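Local coordinates for phosphoserine aminotransferase (Bacillus alcalophilus, PDB 4AZJ), which catalyses the reversible, pyridoxal-phosphate-dependent conversion of 3-phosphohydroxypyruvate to phosphoserine in serine biosynthesis, with glutamate as the amino donor, at residues 101-106 with 149-154; 296-301 with 334-339; 268-273 with 341-346; 275-280 with 348-353. All coordinates share one frame; numbering follows the deposited sequence.

Contact 1. Residues 101-106 with 149-154; sequences SWSEKA and SNNTIY. With PLP (pyridoxal-5'-phosphate), chain D; SEP (phosphoserine), chain C.
Ile-153 points its terminal methyl into the angle between Trp-102 and Ser-101, two successive residues in the first turn of helix 101-113. Its CD1 comes obliquely to the indole, 3.5 Å from NE1 of Trp-102, and the same carbon lies 3.8 Å from CB of Ser-101. The isoleucine reaches this far because CG1 stands beside its own backbone N (chi1 -72°) and the chain then runs on extended to CD1. Next to it, the ring of Tyr-154 turns its edge to the start of the helix, with CE2 3.6 Å from the backbone N of Ser-101. Further along the helix, water 1 bridges the two segments, accepting from Ser-103 N and donating to OD1 of Asn-151, an oxygen that also bonds Thr-99. The setting is the cofactor site of a fold-type I aminotransferase: helix and loop follow the neighbouring parallel strands 93-98 and 142-148 of the seven-stranded sheet. Trp-102 gives one indole face to the pyridoxal ring, whose C4 sits 3.4 Å above the plane and over its centre. Substrate and cofactor are joined, SEP N lying 1.4 Å from C4A of PLP, as expected of an external aldimine. At the indole edge, NE1 of Trp-102 donates to the carboxylate oxygen OXT of phosphoserine (3.2 Å, 155°). Thr-152 holds the ring's phenolic oxygen, its OG1 sharing a hydrogen bond of 2.5 Å with O3 of PLP and a second with Ser-175.

Contact 2. Residues 296-301 with 334-339; sequences LMNVTF and RASIYN. With SEP (phosphoserine), chain C.
The ring of Tyr-338 meets Met-297 at its edge: the sulfur SD lies in the ring plane, 5.2 Å from the centroid and 83° off the normal, a Met-aromatic contact of the edge-on kind. The amide of Asn-298 approaches the same ring obliquely, the two planes 78° apart, and spends both protons of ND2 in its own plane. One goes almost straight to OH of Tyr-338, 3.0 Å from ND2 of Asn-298; the other follows a more bent path to OG of Ser-336 at 2.9 Å. Tyr-338 OH in turn bonds Ala-9 O, and OD1 of Asn-298 is taken by Asn-150, so the amide is held against rotation from both ends. The third flat group, the guanidinium of Arg-334, offers its edge to the phosphoserine carboxylate, NH1 to OXT at 3.0 Å and NH2 to O at 2.8 Å. A bend at chi3 (57°) turns its otherwise extended chain toward the substrate, while its CG runs beside CG2 of Thr-300. The backbones pair antiparallel, Val-299 and Ala-335 forming the hydrogen-bonded pair, and Ile-337 N prolongs the ladder to Met-297 O. Strand 298-302 is the middle one of three, with 286-287 beyond it; Val-299 and Ala-335 face helices 259-279 and 343-359, whereas Asn-298, Ser-336 and Arg-334 look toward the active site.

Contact 3. Residues 268-273 with 341-346; sequences EEKAKI and VPIDAC
Glu-269 reaches across to Ile-343, the methyl CD1 resting against the carboxyl end of the glutamate, although Glu-269 has two conformers and this touch is doubtful. Lys-270, next along, does most of the work. Its CB lies 3.8 Å from SG of Cys-346 and its CG 3.7 Å from CA of Ile-343, so the aliphatic half of the chain packs against the first turn of helix 343-359. A bend at chi3 (54°) then swings the ammonium toward the residues just ahead of that turn, where NZ of Lys-270 makes a weak hydrogen bond of 3.1 Å to Val-341 O. Its stronger partner is Tyr-338 O, and Ile-337 O and Asn-267 OD1 are bonded as well, so one buried amine is shared among several oxygens. With the long amine cut back to an alanine, the carbonyls of Ile-337, Tyr-338 and Val-341 would probably lose their common donor, and a gap would open beside Cys-346. The arrangement joins helix 259-279, in its second half, to the N-terminal end of helix 343-359, where Pro-342 holds the N-cap position; both belong to the helical layer over the small antiparallel sheet. One turn beyond Lys-270, Ile-273 directs its two branches to different partners. Its CD1 meets CG1 of Ile-343 at 3.7 Å, the side chains crossing at about a right angle, while CG2 of Ile-273 rests 3.7 Å from the backbone O of Cys-346.

Contact 4. Residues 275-280 with 348-353; sequences YDTIDE and ALRELM. With NA (sodium ion), chain G.
Thr-277 and Arg-350 make the one direct hydrogen bond between these two helix segments. NH1 of Arg-350 donates to OG1 of Thr-277 over 2.9 Å at 158°, with the hydroxyl oxygen close to the guanidinium plane. The hydroxyl passes its own proton back to Ile-273 O, one turn earlier in its helix, so OG1 is engaged both ways. The second proton of NH1 goes to water 3, which lies 2.9 Å from NH1 of Arg-350 and donates to OE1 of Glu-280 at 2.8 Å. Direct pairing of the charges is long, 3.9 Å from Glu-280 OE1 to Arg-350 NH1, and the carboxylate plane stands 89° to the guanidinium. Replacing the arginine by a leucine would probably cost Thr-277 its donor and leave Glu-280 without its water-bridged charge partner. On the flank of helix 259-279 turned away from Arg-350, OD1 of Asp-276 (2.6 Å) and OD2 of Asp-279 (2.8 Å) bind a sodium ion together with water 4, while their other oxygens pair with Lys-272 and Arg-294. Apolar packing finishes the seam: CG2 of Thr-277 meets CB of Met-353, and the bent thioether brings CE of Met-353 to 3.9 Å from CG1 of Ile-278. The two helix segments run nearly parallel, 15° apart, and side by side on the antiparallel strands, the two-layer alpha/beta build of the small domain in fold-type I aminotransferases.

In the fold
From the N terminus, contact 1 closes first: the loop from 101-106 to 149-154 is complete within the seven-stranded sheet domain before any other contact opens. Helix 259-279 then opens contact 3 and contact 4 in turn, and strand 298-302 opens contact 2. Strand 333-336 closes contact 2, and helix 343-359 next closes contacts 3 and 4. Contact 2 is thus nested inside both helix contacts, while these two cross because their segments alternate. In space contact 2 lies between contact 1 and the helix pair: Tyr-154 with Thr-300 ties it to contact 1 and the cofactor domain, while Phe-301 packs on Met-353 of contact 4.

Contact 1. Residues 101-106 with 149-154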
# COMPACT_ATOMS: atom_id res chain seq x y z
N SER A 101 -7.98 3.47 22.01
CA SER A 101 -8.30 2.30 21.22
C SER A 101 -7.12 1.85 20.36
O SER A 101 -6.84 0.65 20.25
CB SER A 101 -9.53 2.62 20.32
OG SER A 101 -9.85 1.54 19.51
N TRP A 102 -6.42 2.79 19.74
CA TRP A 102 -5.25 2.43 18.94
C TRP A 102 -4.16 1.81 19.81
O TRP A 102 -3.49 0.87 19.35
CB TRP A 102 -4.75 3.62 18.09
CG TRP A 102 -5.80 3.96 17.04
CD1 TRP A 102 -6.51 5.10 16.91
CD2 TRP A 102 -6.29 3.07 16.02
NE1 TRP A 102 -7.40 4.99 15.88
CE2 TRP A 102 -7.29 3.75 15.30
CE3 TRP A 102 -5.95 1.77 15.63
CZ2 TRP A 102 -7.96 3.16 14.23
CZ3 TRP A 102 -6.61 1.20 14.57
CH2 TRP A 102 -7.62 1.89 13.88
N SER A 103 -4.00 2.28 21.05
CA SER A 103 -3.03 1.64 21.96
C SER A 103 -3.44 0.19 22.19
O SER A 103 -2.60 -0.71 22.17
CB SER A 103 -2.98 2.32 23.32
OG SER A 103 -2.69 3.69 23.24
N GLU A 104 -4.73 -0.05 22.43
CA GLU A 104 -5.24 -1.40 22.64
C GLU A 104 -4.99 -2.31 21.45
O GLU A 104 -4.66 -3.48 21.60
CB GLU A 104 -6.73 -1.40 22.99
CG GLU A 104 -7.02 -0.74 24.33
CD GLU A 104 -8.50 -0.69 24.65
OE1 GLU A 104 -9.32 -0.90 23.72
OE2 GLU A 104 -8.83 -0.39 25.82
N LYS A 105 -5.17 -1.78 20.25
CA LYS A 105 -4.99 -2.59 19.05
C LYS A 105 -3.54 -3.01 18.90
O LYS A 105 -3.24 -4.15 18.52
CB LYS A 105 -5.49 -1.82 17.83
CG LYS A 105 -6.99 -1.68 17.76
CD LYS A 105 -7.60 -2.83 17.00
CE LYS A 105 -8.81 -2.41 16.19
NZ LYS A 105 -9.82 -1.75 17.05
N ALA A 106 -2.63 -2.11 19.24
CA ALA A 106 -1.21 -2.42 19.22
C ALA A 106 -0.87 -3.52 20.23
O ALA A 106 -0.19 -4.50 19.89
CB ALA A 106 -0.36 -1.19 19.45
N SER A 149 1.17 8.49 20.48
CA SER A 149 1.38 9.92 20.80
C SER A 149 0.07 10.70 20.77
O SER A 149 -0.15 11.60 21.58
CB SER A 149 2.36 10.57 19.85
OG SER A 149 1.98 10.34 18.51
N ASN A 150 -0.80 10.38 19.82
CA ASN A 150 -2.07 11.04 19.64
C ASN A 150 -3.12 9.96 19.49
O ASN A 150 -3.07 9.09 18.59
CB ASN A 150 -2.03 11.99 18.44
CG ASN A 150 -3.26 12.85 18.34
OD1 ASN A 150 -3.36 13.86 19.05
ND2 ASN A 150 -4.19 12.46 17.51
N ASN A 151 -4.07 9.97 20.42
CA ASN A 151 -5.08 8.94 20.51
C ASN A 151 -6.28 9.40 19.71
O ASN A 151 -7.17 10.08 20.20
CB ASN A 151 -5.41 8.67 21.98
CG ASN A 151 -4.18 8.30 22.75
OD1 ASN A 151 -3.68 7.18 22.59
ND2 ASN A 151 -3.62 9.24 23.48
N THR A 152 -6.27 9.02 18.44
CA THR A 152 -7.12 9.62 17.42
C THR A 152 -8.61 9.54 17.70
O THR A 152 -9.35 10.46 17.37
CB THR A 152 -6.82 8.91 16.08
OG1 THR A 152 -5.43 8.58 16.03
CG2 THR A 152 -7.22 9.78 14.86
N ILE A 153 -9.04 8.42 18.24
CA ILE A 153 -10.44 8.18 18.54
C ILE A 153 -10.94 8.94 19.76
O ILE A 153 -12.10 9.42 19.73
CB ILE A 153 -10.69 6.67 18.67
CG1 ILE A 153 -10.61 6.05 17.27
CG2 ILE A 153 -12.08 6.38 19.26
CD1 ILE A 153 -10.57 4.51 17.24
N TYR A 154 -10.09 9.10 20.76
CA TYR A 154 -10.46 9.77 22.01
C TYR A 154 -10.06 11.22 22.07
O TYR A 154 -10.60 11.96 22.93
CB TYR A 154 -9.93 8.97 23.21
CG TYR A 154 -10.69 7.69 23.38
CD1 TYR A 154 -11.98 7.68 23.90
CD2 TYR A 154 -10.15 6.48 22.99
CE1 TYR A 154 -12.70 6.51 24.04
CE2 TYR A 154 -10.87 5.30 23.13
CZ TYR A 154 -12.14 5.32 23.66
OH TYR A 154 -12.90 4.16 23.79
N1 PLP D . -2.98 4.27 14.77
C2 PLP D . -3.58 5.47 14.89
C2A PLP D . -3.12 6.40 15.96
C3 PLP D . -4.67 5.78 13.99
O3 PLP D . -5.27 6.96 14.11
C4 PLP D . -5.07 4.84 12.95
C4A PLP D . -6.24 5.12 12.09
C5 PLP D . -4.37 3.65 12.89
C6 PLP D . -3.35 3.41 13.80
C5A PLP D . -4.68 2.59 11.85
O4P PLP D . -4.05 2.99 10.61
P PLP D . -4.20 2.08 9.27
O1P PLP D . -3.34 2.79 8.29
O2P PLP D . -5.66 2.13 8.96
O3P PLP D . -3.74 0.67 9.63
N SEP C . -7.21 5.93 12.61
CA SEP C . -8.41 6.32 11.91
CB SEP C . -9.04 5.24 11.03
OG SEP C . -9.78 4.31 11.82
C SEP C . -9.42 6.91 12.86
O SEP C . -10.50 7.28 12.36
OXT SEP C . -9.14 7.02 14.08
P SEP C . -10.77 3.27 11.15
O1P SEP C . -11.93 4.03 10.55
O2P SEP C . -10.00 2.56 10.04
O3P SEP C . -11.18 2.40 12.31
O HOH W 1 -4.84 5.01 21.25

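Contact 2. Residues 296-301 with 334-339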
# COMPACT_ATOMS: atom_id res chain seq x y z
N LEU A 296 -4.33 18.42 19.76
CA LEU A 296 -4.35 19.50 18.77
C LEU A 296 -4.75 19.01 17.39
O LEU A 296 -4.97 19.82 16.51
CB LEU A 296 -2.98 20.16 18.70
CG LEU A 296 -2.46 20.80 20.00
CD1 LEU A 296 -1.04 21.33 19.84
CD2 LEU A 296 -3.40 21.92 20.42
N MET A 297 -4.90 17.70 17.23
CA MET A 297 -5.18 17.05 15.96
C MET A 297 -6.60 16.51 15.81
O MET A 297 -7.12 16.48 14.71
CB MET A 297 -4.21 15.89 15.75
CG MET A 297 -2.76 16.34 15.65
SD MET A 297 -2.36 17.03 14.01
CE MET A 297 -2.44 18.81 14.33
N ASN A 298 -7.21 16.04 16.90
CA ASN A 298 -8.56 15.47 16.83
C ASN A 298 -9.34 15.97 18.03
O ASN A 298 -8.99 15.63 19.16
CB ASN A 298 -8.54 13.93 16.86
CG ASN A 298 -7.65 13.32 15.80
OD1 ASN A 298 -6.47 13.06 16.07
ND2 ASN A 298 -8.20 13.08 14.62
N VAL A 299 -10.36 16.78 17.77
CA VAL A 299 -11.15 17.39 18.84
C VAL A 299 -12.45 16.60 19.00
O VAL A 299 -13.33 16.63 18.13
CB VAL A 299 -11.47 18.86 18.52
CG1 VAL A 299 -12.27 19.49 19.67
CG2 VAL A 299 -10.17 19.62 18.31
N THR A 300 -12.58 15.90 20.13
CA THR A 300 -13.73 15.03 20.33
C THR A 300 -14.72 15.64 21.32
O THR A 300 -14.34 16.19 22.36
CB THR A 300 -13.26 13.69 20.87
OG1 THR A 300 -12.41 13.91 21.99
CG2 THR A 300 -12.50 12.97 19.78
N PHE A 301 -16.00 15.56 20.99
CA PHE A 301 -17.01 16.22 21.84
C PHE A 301 -18.35 15.62 21.59
O PHE A 301 -18.60 14.94 20.61
CB PHE A 301 -17.03 17.75 21.64
CG PHE A 301 -17.41 18.22 20.25
CD1 PHE A 301 -16.45 18.34 19.25
CD2 PHE A 301 -18.73 18.56 19.93
CE1 PHE A 301 -16.80 18.79 17.99
CE2 PHE A 301 -19.08 19.00 18.67
CZ PHE A 301 -18.11 19.11 17.68
N ARG A 334 -16.17 14.31 16.15
CA ARG A 334 -14.73 14.45 16.12
C ARG A 334 -14.38 15.36 14.98
O ARG A 334 -14.63 15.06 13.81
CB ARG A 334 -14.08 13.06 15.96
CG ARG A 334 -12.56 13.12 15.84
CD ARG A 334 -11.89 11.74 15.83
NE ARG A 334 -12.37 10.89 14.77
CZ ARG A 334 -11.85 9.70 14.47
NH1 ARG A 334 -10.80 9.26 15.15
NH2 ARG A 334 -12.41 8.97 13.51
N ALA A 335 -13.79 16.50 15.33
CA ALA A 335 -13.23 17.40 14.33
C ALA A 335 -11.74 17.13 14.19
O ALA A 335 -10.94 17.50 15.05
CB ALA A 335 -13.47 18.88 14.73
N SER A 336 -11.36 16.47 13.09
CA SER A 336 -9.96 16.22 12.82
C SER A 336 -9.38 17.41 12.08
O SER A 336 -9.91 17.84 11.05
CB SER A 336 -9.80 14.93 12.02
OG SER A 336 -10.31 13.81 12.75
N ILE A 337 -8.31 17.93 12.66
CA ILE A 337 -7.74 19.20 12.27
C ILE A 337 -6.22 19.08 12.04
O ILE A 337 -5.39 19.85 12.52
CB ILE A 337 -8.08 20.30 13.31
CG1 ILE A 337 -7.78 19.86 14.74
CG2 ILE A 337 -9.56 20.67 13.20
CD1 ILE A 337 -7.83 21.04 15.72
N TYR A 338 -5.90 18.09 11.22
CA TYR A 338 -4.54 17.85 10.79
C TYR A 338 -3.95 19.06 10.06
O TYR A 338 -4.66 20.01 9.75
CB TYR A 338 -4.54 16.63 9.89
CG TYR A 338 -5.12 15.39 10.51
CD1 TYR A 338 -4.68 14.92 11.73
CD2 TYR A 338 -6.13 14.70 9.89
CE1 TYR A 338 -5.25 13.79 12.31
CE2 TYR A 338 -6.70 13.57 10.45
CZ TYR A 338 -6.25 13.12 11.65
OH TYR A 338 -6.80 11.99 12.22
N ASN A 339 -2.63 19.02 9.78
CA ASN A 339 -1.94 20.20 9.23
C ASN A 339 -2.69 20.91 8.11
O ASN A 339 -2.79 22.15 8.08
CB ASN A 339 -0.56 19.83 8.67
CG ASN A 339 0.42 19.34 9.71
OD1 ASN A 339 0.24 19.47 10.93
ND2 ASN A 339 1.54 18.78 9.21
N SEP C . -7.21 5.93 12.61
CA SEP C . -8.41 6.32 11.91
CB SEP C . -9.04 5.24 11.03
OG SEP C . -9.78 4.31 11.82
C SEP C . -9.42 6.91 12.86
O SEP C . -10.50 7.28 12.36
OXT SEP C . -9.14 7.02 14.08
P SEP C . -10.77 3.27 11.15
O1P SEP C . -11.93 4.03 10.55
O2P SEP C . -10.00 2.56 10.04
O3P SEP C . -11.18 2.40 12.31
O HOH W 2 -4.76 21.78 14.51

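Contact 3. Residues 268-273 with 341-346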
# COMPACT_ATOMS: atom_id res chain seq x y z
N GLU A 268 -2.00 25.08 16.67
CA GLU A 268 -2.41 25.57 17.97
C GLU A 268 -3.52 26.56 17.84
O GLU A 268 -4.47 26.54 18.61
CB GLU A 268 -1.23 26.15 18.75
CG GLU A 268 -0.26 25.09 19.17
CD GLU A 268 1.04 25.64 19.72
OE1 GLU A 268 1.15 26.88 19.82
OE2 GLU A 268 1.94 24.82 20.02
N GLU A 269 -3.43 27.44 16.86
CA GLU A 269 -4.47 28.44 16.65
C GLU A 269 -5.79 27.80 16.23
O GLU A 269 -6.86 28.17 16.73
CB GLU A 269 -4.06 29.47 15.60
CG GLU A 269 -5.11 30.56 15.46
CD GLU A 269 -4.71 31.67 14.52
OE1 GLU A 269 -3.70 31.54 13.80
OE2 GLU A 269 -5.44 32.69 14.50
N LYS A 270 -5.74 26.83 15.32
CA LYS A 270 -6.92 26.09 14.89
C LYS A 270 -7.63 25.41 16.05
O LYS A 270 -8.86 25.47 16.19
CB LYS A 270 -6.53 24.99 13.86
CG LYS A 270 -6.32 25.49 12.47
CD LYS A 270 -5.37 24.61 11.67
CE LYS A 270 -5.76 23.16 11.64
NZ LYS A 270 -4.67 22.42 10.97
N ALA A 271 -6.86 24.70 16.85
CA ALA A 271 -7.42 23.94 17.95
C ALA A 271 -8.08 24.88 18.95
O ALA A 271 -9.16 24.57 19.47
CB ALA A 271 -6.35 23.10 18.62
N LYS A 272 -7.44 26.01 19.19
CA LYS A 272 -7.97 26.97 20.16
C LYS A 272 -9.35 27.48 19.75
O LYS A 272 -10.24 27.65 20.60
CB LYS A 272 -6.99 28.13 20.35
CG LYS A 272 -7.50 29.25 21.27
CD LYS A 272 -6.37 30.25 21.53
CE LYS A 272 -6.92 31.54 22.17
NZ LYS A 272 -7.63 31.23 23.43
N ILE A 273 -9.56 27.70 18.46
CA ILE A 273 -10.86 28.15 17.99
C ILE A 273 -11.93 27.19 18.43
O ILE A 273 -12.99 27.60 18.92
CB ILE A 273 -10.88 28.32 16.47
CG1 ILE A 273 -10.02 29.54 16.10
CG2 ILE A 273 -12.29 28.47 15.95
CD1 ILE A 273 -9.73 29.65 14.63
N VAL A 341 -5.82 20.84 7.23
CA VAL A 341 -7.19 21.33 7.45
C VAL A 341 -7.07 22.85 7.69
O VAL A 341 -6.35 23.28 8.56
CB VAL A 341 -7.85 20.61 8.64
CG1 VAL A 341 -9.19 21.23 8.92
CG2 VAL A 341 -8.03 19.14 8.36
N PRO A 342 -7.76 23.66 6.87
CA PRO A 342 -7.50 25.10 7.00
C PRO A 342 -8.15 25.74 8.23
O PRO A 342 -9.21 25.29 8.68
CB PRO A 342 -8.11 25.69 5.74
CG PRO A 342 -9.12 24.70 5.28
CD PRO A 342 -8.65 23.33 5.76
N ILE A 343 -7.52 26.78 8.73
CA ILE A 343 -8.06 27.50 9.88
C ILE A 343 -9.47 28.00 9.58
O ILE A 343 -10.33 28.01 10.47
CB ILE A 343 -7.18 28.63 10.33
CG1 ILE A 343 -7.72 29.23 11.61
CG2 ILE A 343 -7.02 29.68 9.22
CD1 ILE A 343 -6.66 30.02 12.35
N ASP A 344 -9.78 28.35 8.33
CA ASP A 344 -11.11 28.85 8.04
C ASP A 344 -12.22 27.81 8.10
O ASP A 344 -13.39 28.13 8.26
CB ASP A 344 -11.10 29.66 6.73
CG ASP A 344 -10.33 30.95 6.91
OD1 ASP A 344 -10.89 31.87 7.55
OD2 ASP A 344 -9.14 31.02 6.53
N ALA A 345 -11.84 26.53 7.98
CA ALA A 345 -12.79 25.46 8.24
C ALA A 345 -13.14 25.41 9.75
O ALA A 345 -14.29 25.15 10.11
CB ALA A 345 -12.21 24.10 7.80
N CYS A 346 -12.13 25.67 10.59
CA CYS A 346 -12.34 25.74 12.04
C CYS A 346 -13.25 26.93 12.39
O CYS A 346 -14.15 26.79 13.25
CB CYS A 346 -11.03 25.80 12.78
SG CYS A 346 -10.00 24.31 12.47

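Contact 4. Residues 275-280 with 348-353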
# COMPACT_ATOMS: atom_id res chain seq x y z
N TYR A 275 -11.71 24.55 20.77
CA TYR A 275 -11.79 24.31 22.23
C TYR A 275 -12.43 25.50 22.95
O TYR A 275 -13.17 25.27 23.90
CB TYR A 275 -10.43 23.98 22.84
CG TYR A 275 -9.95 22.57 22.54
CD1 TYR A 275 -10.72 21.48 22.89
CD2 TYR A 275 -8.72 22.35 21.89
CE1 TYR A 275 -10.31 20.18 22.63
CE2 TYR A 275 -8.29 21.03 21.62
CZ TYR A 275 -9.10 19.98 22.00
OH TYR A 275 -8.66 18.69 21.74
N ASP A 276 -12.12 26.73 22.54
CA ASP A 276 -12.78 27.88 23.17
C ASP A 276 -14.29 27.83 22.94
O ASP A 276 -15.08 28.15 23.83
CB ASP A 276 -12.23 29.21 22.65
CG ASP A 276 -10.86 29.56 23.18
OD1 ASP A 276 -10.34 28.88 24.08
OD2 ASP A 276 -10.28 30.56 22.70
N THR A 277 -14.73 27.40 21.76
CA THR A 277 -16.13 27.26 21.48
C THR A 277 -16.80 26.23 22.40
O THR A 277 -17.89 26.48 22.98
CB THR A 277 -16.35 26.90 19.99
OG1 THR A 277 -15.67 27.88 19.19
CG2 THR A 277 -17.82 26.87 19.65
N ILE A 278 -16.12 25.12 22.61
CA ILE A 278 -16.62 24.12 23.53
C ILE A 278 -16.70 24.71 24.97
O ILE A 278 -17.74 24.61 25.64
CB ILE A 278 -15.73 22.88 23.49
CG1 ILE A 278 -15.88 22.19 22.14
CG2 ILE A 278 -16.05 21.94 24.66
CD1 ILE A 278 -14.82 21.10 21.86
N ASP A 279 -15.62 25.33 25.42
CA ASP A 279 -15.49 25.76 26.82
C ASP A 279 -16.48 26.87 27.13
O ASP A 279 -17.01 26.95 28.24
CB ASP A 279 -14.05 26.17 27.13
CG ASP A 279 -13.09 24.99 27.14
OD1 ASP A 279 -13.59 23.85 27.24
OD2 ASP A 279 -11.88 25.24 27.06
N GLU A 280 -16.78 27.70 26.14
CA GLU A 280 -17.68 28.84 26.31
C GLU A 280 -19.16 28.49 26.11
O GLU A 280 -20.02 29.38 26.17
CB GLU A 280 -17.25 29.96 25.35
CG GLU A 280 -15.94 30.59 25.76
CD GLU A 280 -15.26 31.43 24.67
OE1 GLU A 280 -15.90 31.72 23.64
OE2 GLU A 280 -14.06 31.78 24.87
N ALA A 348 -15.54 28.13 10.42
CA ALA A 348 -16.86 27.71 10.00
C ALA A 348 -17.49 26.75 11.02
O ALA A 348 -18.67 26.82 11.29
CB ALA A 348 -16.83 27.07 8.60
N LEU A 349 -16.67 25.84 11.54
CA LEU A 349 -17.18 24.93 12.58
C LEU A 349 -17.64 25.70 13.81
O LEU A 349 -18.69 25.41 14.36
CB LEU A 349 -16.12 23.89 12.92
CG LEU A 349 -16.53 22.92 14.04
CD1 LEU A 349 -17.74 22.12 13.68
CD2 LEU A 349 -15.38 21.99 14.36
N ARG A 350 -16.85 26.67 14.24
CA ARG A 350 -17.30 27.54 15.35
C ARG A 350 -18.65 28.17 15.04
O ARG A 350 -19.56 28.16 15.87
CB ARG A 350 -16.24 28.59 15.66
CG ARG A 350 -16.74 29.68 16.59
CD ARG A 350 -15.62 30.54 17.06
NE ARG A 350 -16.12 31.71 17.77
CZ ARG A 350 -16.39 31.76 19.08
NH1 ARG A 350 -16.21 30.70 19.86
NH2 ARG A 350 -16.85 32.90 19.60
N GLU A 351 -18.80 28.74 13.85
CA GLU A 351 -20.06 29.40 13.51
C GLU A 351 -21.23 28.43 13.53
O GLU A 351 -22.33 28.74 14.01
CB GLU A 351 -19.97 30.06 12.14
CG GLU A 351 -19.07 31.25 12.12
CD GLU A 351 -19.47 32.24 13.18
OE1 GLU A 351 -20.62 32.72 13.10
OE2 GLU A 351 -18.65 32.49 14.11
N LEU A 352 -21.01 27.24 12.98
CA LEU A 352 -22.03 26.21 12.99
C LEU A 352 -22.43 25.86 14.42
O LEU A 352 -23.60 25.73 14.75
CB LEU A 352 -21.49 24.94 12.29
CG LEU A 352 -22.37 23.70 12.32
CD1 LEU A 352 -23.40 23.78 11.22
CD2 LEU A 352 -21.53 22.43 12.17
N MET A 353 -21.44 25.72 15.28
CA MET A 353 -21.68 25.34 16.67
C MET A 353 -22.44 26.43 17.42
O MET A 353 -23.34 26.13 18.21
CB MET A 353 -20.37 25.02 17.37
CG MET A 353 -19.75 23.70 16.89
SD MET A 353 -18.05 23.37 17.42
CE MET A 353 -18.34 22.89 19.14
NA NA G . -10.13 26.61 25.38
O HOH W 3 -18.12 31.02 22.07
O HOH W 4 -7.61 26.11 24.27